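Local coordinates for protein glutamyl endopeptidase (Staphylococcus epidermidis, PDB 6U1B) that is a secreted serine protease that probably cleaves proteins preferentially after glutamic acid and also after aspartic acid, at residues P7-P12 with G195-Y200. The protein carries 2 engineered substitutions. Numbering follows the deposited sequence.
Sequences PSCILP and GVCNKY. Engineered in segment 7-12: Cys9 (natural residue Val). Engineered in segment 195-200: Cys197 (natural residue Asp).
An engineered disulfide between Cys9 and Cys197 locks the N-terminal segment of this trypsin-like serine protease onto the turn joining strands 188-196 and 200-205. The sulfurs, Cys9 SG and Cys197 SG, are 2.0 Å apart, with a torsion of -84° about the S-S bond, close to the perpendicular setting a relaxed disulfide prefers. Each SG swings to the side of its own backbone N (chi1 -43° at Cys9, -55° at Cys197), and in this position Cys9 SG comes within 3.6 Å of Val196 C. No direct hydrogen bond joins the two segments. The turn contains a classic beta bulge: Lys199 and Tyr200 both face Val196, whose O accepts from Lys199 N and Tyr200 N while its N donates to Tyr200 O. The peptide bond before Asn198 is cis. Leu11 spreads its methyls over this turn, CD2 approaching Asn198 C at 3.5 Å and CD1 lying 3.8 Å from Tyr200 CA.

Outside the turn, Thr172 hydrogen-bonds to the Cys9 backbone and to Ser8 OG. Upstream of the tethered cysteine, the Pro7 side chain lies about 4 Å from that of Ser177 and about 5 Å from that of His59, predicted charge-relay residues. Asn62 of the second subunit bonds to Gly195 O and Cys197 N. A water bridges the segments, donating to Asn198 OD1 at 2.7 Å and weakly accepting from Ile10 N at 3.2 Å.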
loop_
_atom_site.group_PDB
_atom_site.type_symbol
_atom_site.label_atom_id
_atom_site.label_comp_id
_atom_site.label_asym_id
_atom_site.label_seq_id
_atom_site.Cartn_x
_atom_site.Cartn_y
_atom_site.Cartn_z
ATOM N N PRO A 7 7.618 0.026 2.498
ATOM C CA PRO A 7 6.570 -0.843 1.932
ATOM C C PRO A 7 6.921 -2.321 1.929
ATOM O O PRO A 7 6.001 -3.147 1.923
ATOM C CB PRO A 7 6.406 -0.314 0.500
ATOM C CG PRO A 7 7.761 0.250 0.169
ATOM C CD PRO A 7 8.240 0.885 1.475
ATOM N N SER A 8 8.199 -2.701 1.927
ATOM C CA SER A 8 8.503 -4.123 1.861
ATOM C C SER A 8 9.787 -4.421 2.629
ATOM O O SER A 8 10.495 -3.523 3.093
ATOM C CB SER A 8 8.567 -4.607 0.412
ATOM O OG SER A 8 9.724 -4.137 -0.228
ATOM N N CYS A 9 10.070 -5.710 2.770
ATOM C CA CYS A 9 10.841 -6.202 3.900
ATOM C C CYS A 9 12.076 -6.976 3.474
ATOM O O CYS A 9 12.025 -7.790 2.543
ATOM C CB CYS A 9 9.970 -7.105 4.764
ATOM S SG CYS A 9 8.296 -6.454 5.014
ATOM N N ILE A 10 13.176 -6.737 4.186
ATOM C CA ILE A 10 14.311 -7.656 4.178
ATOM C C ILE A 10 13.941 -8.844 5.053
ATOM O O ILE A 10 13.569 -8.678 6.222
ATOM C CB ILE A 10 15.593 -6.977 4.680
ATOM C CG1 ILE A 10 16.015 -5.850 3.732
ATOM C CG2 ILE A 10 16.706 -8.014 4.871
ATOM C CD1 ILE A 10 16.286 -6.303 2.301
ATOM N N LEU A 11 14.012 -10.034 4.481
ATOM C CA LEU A 11 13.666 -11.296 5.102
ATOM C C LEU A 11 14.911 -12.159 5.279
ATOM O O LEU A 11 15.964 -11.870 4.695
ATOM C CB LEU A 11 12.622 -12.040 4.254
ATOM C CG LEU A 11 11.307 -11.278 4.017
ATOM C CD1 LEU A 11 10.388 -12.060 3.077
ATOM C CD2 LEU A 11 10.598 -10.954 5.333
ATOM N N PRO A 12 14.842 -13.201 6.124
ATOM C CA PRO A 12 16.002 -14.100 6.274
ATOM C C PRO A 12 16.617 -14.486 4.945
ATOM O O PRO A 12 17.845 -14.439 4.787
ATOM C CB PRO A 12 15.399 -15.310 7.004
ATOM C CG PRO A 12 14.325 -14.718 7.849
ATOM C CD PRO A 12 13.762 -13.537 7.074
ATOM N N GLY A 195 4.434 -6.159 1.595
ATOM C CA GLY A 195 4.767 -7.265 2.470
ATOM C C GLY A 195 4.338 -6.972 3.888
ATOM O O GLY A 195 3.760 -5.928 4.183
ATOM N N VAL A 196 4.628 -7.930 4.766
ATOM C CA VAL A 196 4.406 -7.807 6.206
ATOM C C VAL A 196 5.734 -8.118 6.885
ATOM O O VAL A 196 6.209 -9.258 6.832
ATOM C CB VAL A 196 3.297 -8.742 6.708
ATOM C CG1 VAL A 196 3.293 -8.794 8.233
ATOM C CG2 VAL A 196 1.925 -8.281 6.185
ATOM N N CYS A 197 6.353 -7.110 7.487
ATOM C CA CYS A 197 7.705 -7.292 8.009
ATOM C C CYS A 197 7.674 -7.937 9.408
ATOM O O CYS A 197 6.840 -7.575 10.232
ATOM C CB CYS A 197 8.442 -5.951 8.057
ATOM S SG CYS A 197 8.514 -5.040 6.471
ATOM N N ASN A 198 8.544 -8.912 9.672
ATOM C CA ASN A 198 9.390 -9.548 8.674
ATOM C C ASN A 198 8.906 -10.977 8.442
ATOM O O ASN A 198 9.613 -11.936 8.752
ATOM C CB ASN A 198 10.855 -9.563 9.127
ATOM C CG ASN A 198 11.484 -8.196 9.124
ATOM O OD1 ASN A 198 11.314 -7.421 8.179
ATOM N ND2 ASN A 198 12.235 -7.888 10.181
ATOM N N LYS A 199 7.698 -11.128 7.907
ATOM C CA LYS A 199 7.112 -12.446 7.712
ATOM C C LYS A 199 7.157 -12.896 6.265
ATOM O O LYS A 199 7.450 -14.066 5.989
ATOM C CB LYS A 199 5.653 -12.466 8.179
ATOM C CG LYS A 199 5.407 -11.785 9.514
ATOM C CD LYS A 199 6.205 -12.422 10.627
ATOM C CE LYS A 199 5.533 -13.669 11.175
ATOM N NZ LYS A 199 5.602 -13.686 12.668
ATOM N N TYR A 200 6.871 -11.981 5.345
ATOM C CA TYR A 200 6.713 -12.303 3.939
ATOM C C TYR A 200 6.609 -11.003 3.153
ATOM O O TYR A 200 6.372 -9.935 3.720
ATOM C CB TYR A 200 5.474 -13.171 3.691
ATOM C CG TYR A 200 4.121 -12.559 4.041
ATOM C CD1 TYR A 200 3.509 -11.613 3.206
ATOM C CD2 TYR A 200 3.425 -12.963 5.182
ATOM C CE1 TYR A 200 2.252 -11.066 3.520
ATOM C CE2 TYR A 200 2.171 -12.421 5.498
ATOM C CZ TYR A 200 1.588 -11.481 4.660
ATOM O OH TYR A 200 0.343 -10.959 4.961
HETATM O O HOH W 1 13.111 -5.706 7.198
#